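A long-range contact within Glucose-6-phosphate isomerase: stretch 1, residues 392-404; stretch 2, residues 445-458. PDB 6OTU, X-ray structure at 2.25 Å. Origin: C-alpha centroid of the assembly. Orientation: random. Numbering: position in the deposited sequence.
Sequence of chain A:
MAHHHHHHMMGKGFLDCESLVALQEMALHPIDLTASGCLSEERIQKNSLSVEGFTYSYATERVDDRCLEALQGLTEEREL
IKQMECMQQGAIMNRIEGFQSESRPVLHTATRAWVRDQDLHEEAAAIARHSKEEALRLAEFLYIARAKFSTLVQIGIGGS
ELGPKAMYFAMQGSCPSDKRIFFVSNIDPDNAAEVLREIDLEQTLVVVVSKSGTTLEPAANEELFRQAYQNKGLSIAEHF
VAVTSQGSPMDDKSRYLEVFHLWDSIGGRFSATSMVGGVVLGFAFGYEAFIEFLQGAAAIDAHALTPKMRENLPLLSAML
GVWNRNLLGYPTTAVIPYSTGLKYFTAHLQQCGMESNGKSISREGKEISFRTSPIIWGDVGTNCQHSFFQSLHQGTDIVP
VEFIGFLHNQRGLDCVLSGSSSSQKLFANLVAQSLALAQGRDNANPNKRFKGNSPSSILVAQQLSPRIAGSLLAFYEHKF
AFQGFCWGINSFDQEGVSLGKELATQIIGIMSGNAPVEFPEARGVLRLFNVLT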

# COMPACT_ATOMS: atom_id res chain seq x y z
N LEU A 392 11.82 8.14 5.81
CA LEU A 392 11.32 8.88 6.97
C LEU A 392 12.48 9.41 7.81
O LEU A 392 12.45 10.56 8.26
CB LEU A 392 10.39 7.99 7.80
CG LEU A 392 8.90 7.94 7.41
CD1 LEU A 392 8.66 7.53 6.00
CD2 LEU A 392 8.13 7.00 8.32
N HIS A 393 13.54 8.60 7.98
CA HIS A 393 14.68 8.98 8.83
C HIS A 393 15.64 9.95 8.13
O HIS A 393 16.27 10.77 8.81
CB HIS A 393 15.46 7.74 9.29
CG HIS A 393 14.81 6.98 10.41
ND1 HIS A 393 14.59 7.54 11.65
CD2 HIS A 393 14.32 5.73 10.47
CE1 HIS A 393 13.98 6.66 12.43
NE2 HIS A 393 13.79 5.55 11.73
N GLN A 394 15.77 9.88 6.79
CA GLN A 394 16.87 10.58 6.12
C GLN A 394 16.51 11.15 4.76
O GLN A 394 17.38 11.75 4.12
CB GLN A 394 18.09 9.65 5.94
CG GLN A 394 18.90 9.42 7.21
CD GLN A 394 20.25 8.79 6.91
OE1 GLN A 394 20.35 7.94 6.04
NE2 GLN A 394 21.29 9.23 7.62
N GLY A 395 15.27 10.99 4.29
CA GLY A 395 14.84 11.65 3.07
C GLY A 395 14.58 13.12 3.29
O GLY A 395 14.72 13.67 4.38
N THR A 396 14.16 13.78 2.21
CA THR A 396 14.03 15.23 2.19
C THR A 396 12.65 15.73 2.64
O THR A 396 12.48 16.94 2.82
CB THR A 396 14.36 15.76 0.78
OG1 THR A 396 13.51 15.13 -0.19
CG2 THR A 396 15.80 15.45 0.40
N ASP A 397 11.68 14.86 2.86
CA ASP A 397 10.30 15.29 3.12
C ASP A 397 9.80 14.65 4.41
O ASP A 397 9.92 13.43 4.60
CB ASP A 397 9.35 14.91 1.97
CG ASP A 397 9.72 15.56 0.63
OD1 ASP A 397 10.91 15.64 0.27
OD2 ASP A 397 8.79 15.95 -0.09
N ILE A 398 9.18 15.46 5.28
CA ILE A 398 8.60 14.94 6.51
C ILE A 398 7.32 14.18 6.19
O ILE A 398 6.47 14.64 5.43
CB ILE A 398 8.34 16.09 7.49
CG1 ILE A 398 9.66 16.80 7.82
CG2 ILE A 398 7.58 15.57 8.74
CD1 ILE A 398 10.72 15.89 8.39
N VAL A 399 7.21 12.98 6.76
CA VAL A 399 6.00 12.15 6.69
C VAL A 399 5.51 11.90 8.11
O VAL A 399 6.17 11.18 8.88
CB VAL A 399 6.27 10.82 5.97
CG1 VAL A 399 5.00 9.98 5.97
CG2 VAL A 399 6.79 11.05 4.56
N PRO A 400 4.39 12.49 8.51
CA PRO A 400 3.79 12.16 9.82
C PRO A 400 3.30 10.71 9.86
O PRO A 400 2.73 10.20 8.89
CB PRO A 400 2.61 13.14 9.93
CG PRO A 400 2.86 14.20 8.84
CD PRO A 400 3.67 13.54 7.77
N VAL A 401 3.51 10.05 11.00
CA VAL A 401 3.21 8.63 11.15
C VAL A 401 2.15 8.43 12.23
O VAL A 401 2.19 9.08 13.28
CB VAL A 401 4.48 7.81 11.48
CG1 VAL A 401 4.11 6.42 12.04
CG2 VAL A 401 5.33 7.64 10.26
N GLU A 402 1.24 7.51 11.97
CA GLU A 402 0.31 6.98 12.96
C GLU A 402 0.70 5.52 13.22
O GLU A 402 0.43 4.64 12.40
CB GLU A 402 -1.14 7.10 12.46
CG GLU A 402 -1.59 8.55 12.24
CD GLU A 402 -3.01 8.66 11.68
OE1 GLU A 402 -3.49 7.74 11.00
OE2 GLU A 402 -3.66 9.70 11.94
N PHE A 403 1.33 5.27 14.37
CA PHE A 403 1.70 3.92 14.76
C PHE A 403 0.51 3.23 15.41
O PHE A 403 -0.18 3.83 16.25
CB PHE A 403 2.86 3.92 15.76
CG PHE A 403 4.19 4.26 15.16
CD1 PHE A 403 4.82 3.39 14.28
CD2 PHE A 403 4.80 5.47 15.46
CE1 PHE A 403 6.04 3.72 13.71
CE2 PHE A 403 6.04 5.80 14.91
CZ PHE A 403 6.66 4.92 14.03
N ILE A 404 0.30 1.97 15.07
CA ILE A 404 -0.72 1.17 15.74
C ILE A 404 -0.07 -0.10 16.27
O ILE A 404 0.57 -0.83 15.51
CB ILE A 404 -1.89 0.82 14.81
CG1 ILE A 404 -2.40 2.08 14.11
CG2 ILE A 404 -2.99 0.11 15.60
CD1 ILE A 404 -3.71 1.91 13.35
N ASN A 445 29.58 12.26 10.90
CA ASN A 445 29.39 11.76 9.54
C ASN A 445 28.01 12.16 9.03
O ASN A 445 27.00 11.76 9.63
CB ASN A 445 29.55 10.23 9.55
CG ASN A 445 29.62 9.63 8.15
OD1 ASN A 445 29.02 10.13 7.20
ND2 ASN A 445 30.35 8.52 8.04
N PRO A 446 27.91 12.97 7.97
CA PRO A 446 26.58 13.37 7.48
C PRO A 446 25.74 12.19 7.01
O PRO A 446 24.51 12.24 7.15
CB PRO A 446 26.89 14.34 6.33
CG PRO A 446 28.31 14.71 6.48
CD PRO A 446 28.99 13.54 7.15
N ASN A 447 26.35 11.11 6.50
CA ASN A 447 25.60 9.94 6.07
C ASN A 447 24.87 9.25 7.22
O ASN A 447 23.94 8.47 6.99
CB ASN A 447 26.53 8.94 5.37
CG ASN A 447 25.82 8.14 4.28
OD1 ASN A 447 24.98 8.67 3.57
ND2 ASN A 447 26.17 6.86 4.15
N LYS A 448 25.28 9.52 8.46
CA LYS A 448 24.76 8.81 9.62
C LYS A 448 24.01 9.73 10.56
O LYS A 448 23.79 9.36 11.72
CB LYS A 448 25.89 8.12 10.40
CG LYS A 448 26.61 6.99 9.69
CD LYS A 448 27.99 6.79 10.34
CE LYS A 448 28.39 5.33 10.49
NZ LYS A 448 28.76 4.69 9.19
N ARG A 449 23.64 10.92 10.12
CA ARG A 449 22.90 11.78 11.02
C ARG A 449 21.42 11.81 10.66
O ARG A 449 21.01 11.55 9.52
CB ARG A 449 23.50 13.19 11.10
CG ARG A 449 23.57 14.00 9.85
CD ARG A 449 24.04 15.42 10.20
NE ARG A 449 25.48 15.47 10.48
CZ ARG A 449 26.36 16.15 9.74
NH1 ARG A 449 25.95 16.83 8.67
NH2 ARG A 449 27.65 16.14 10.06
N PHE A 450 20.62 12.05 11.69
CA PHE A 450 19.17 11.95 11.64
C PHE A 450 18.63 13.24 12.24
O PHE A 450 18.88 13.53 13.42
CB PHE A 450 18.70 10.71 12.40
CG PHE A 450 19.32 9.43 11.90
CD1 PHE A 450 18.73 8.71 10.88
CD2 PHE A 450 20.51 8.96 12.43
CE1 PHE A 450 19.32 7.53 10.40
CE2 PHE A 450 21.10 7.79 11.96
CZ PHE A 450 20.50 7.08 10.95
N LYS A 451 17.96 14.05 11.42
CA LYS A 451 17.57 15.40 11.82
C LYS A 451 16.42 15.38 12.80
O LYS A 451 16.28 16.32 13.60
CB LYS A 451 17.21 16.23 10.58
CG LYS A 451 18.26 16.17 9.45
CD LYS A 451 17.92 17.10 8.25
CE LYS A 451 18.22 16.46 6.88
NZ LYS A 451 17.05 15.72 6.27
N GLY A 452 15.59 14.34 12.77
CA GLY A 452 14.51 14.22 13.73
C GLY A 452 13.40 15.20 13.40
O GLY A 452 13.25 15.67 12.27
N ASN A 453 12.60 15.51 14.43
CA ASN A 453 11.43 16.38 14.31
C ASN A 453 10.41 15.83 13.31
O ASN A 453 9.63 16.59 12.74
CB ASN A 453 11.82 17.81 13.94
CG ASN A 453 11.93 18.71 15.16
OD1 ASN A 453 11.26 18.47 16.17
ND2 ASN A 453 12.78 19.72 15.08
N SER A 454 10.40 14.52 13.11
CA SER A 454 9.40 13.90 12.26
C SER A 454 8.30 13.37 13.18
O SER A 454 8.57 12.49 14.02
CB SER A 454 10.02 12.78 11.42
OG SER A 454 9.07 11.86 10.93
N PRO A 455 7.08 13.89 13.09
CA PRO A 455 6.09 13.64 14.15
C PRO A 455 5.38 12.29 14.02
O PRO A 455 5.26 11.72 12.93
CB PRO A 455 5.09 14.79 13.96
CG PRO A 455 5.19 15.13 12.52
CD PRO A 455 6.61 14.90 12.12
N SER A 456 4.89 11.81 15.15
CA SER A 456 4.13 10.57 15.15
C SER A 456 3.25 10.49 16.39
O SER A 456 3.47 11.21 17.37
CB SER A 456 5.05 9.34 15.07
OG SER A 456 5.99 9.31 16.13
N SER A 457 2.24 9.62 16.31
CA SER A 457 1.43 9.23 17.45
C SER A 457 1.40 7.71 17.57
O SER A 457 1.76 6.97 16.64
CB SER A 457 -0.01 9.78 17.35
OG SER A 457 -0.75 9.13 16.34
N ILE A 458 0.95 7.25 18.73
CA ILE A 458 0.98 5.85 19.13
C ILE A 458 -0.38 5.50 19.70
O ILE A 458 -0.80 6.10 20.70
CB ILE A 458 2.08 5.55 20.17
CG1 ILE A 458 3.46 6.02 19.71
CG2 ILE A 458 2.10 4.07 20.50
CD1 ILE A 458 4.58 5.79 20.75
O HOH W 1 9.48 11.91 8.30
O HOH W 2 13.15 13.35 10.11
O HOH W 3 17.65 13.19 8.75
O HOH W 4 15.35 11.84 11.14
O HOH W 5 22.08 8.37 4.23
O HOH W 6 -1.56 6.56 16.30

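What joins the two strands? Residues 401-404 and 456-458 run parallel, their axes 4.8 Å apart at closest approach. Val-401 N donates to Pro-455 O (3.1 Å), Ser-457 N to Val-401 O (3.1 Å), and Phe-403 N to Ser-457 O (2.9 Å), so the bonds step alternately along the two backbones. The close fit also brings Ser-456 CA within 3.1 Å of Val-401 O, a CA-H...O contact.

How do the side chains fit around this ladder? Val-401, Phe-403, Ser-456 and Ile-458 share one face of the sheet. The small Ser-456 leaves room for the broad ring of Phe-403, whose CE2 lies 3.7 Å from Ser-456 CB; Phe-403 CD2 also reaches Ile-458 CG1 at 4.5 Å. On the other face are Glu-402 and Ser-457. Before the strands, Ile-398 points toward stretch 2 and lays its CG2 3.6 Å from Pro-455 CD, apolar branch against apolar ring.

What does Gln-394 plug? Its extended side chain (chi2 t) reaches the turn at 447-449, where NE2 donates to both Asn-447 O (2.8 Å) and Arg-449 O (3.0 Å). An amide suits this place because its two N-H groups can serve two carbonyls at once. The same NE2 lies over one face of the Phe-450 ring, while His-393 CB meets that ring's edge, 3.8 Å from Phe-450 CD1.

What fills the hollows that side chains leave? Between the helix end and the 451-454 loop, water does. Water 3 donates to His-393 O and accepts from Lys-451 N, both at 2.8 Å; water 4 likewise links His-393 O (2.7 Å) to Gly-452 N (3.0 Å). Water 1 joins Val-399 N (2.9 Å) to Ser-454 OG (2.7 Å). Gly-452 suits its turn, since its positive phi favours glycine. Altogether the contact buries 743 Å², both sides summed.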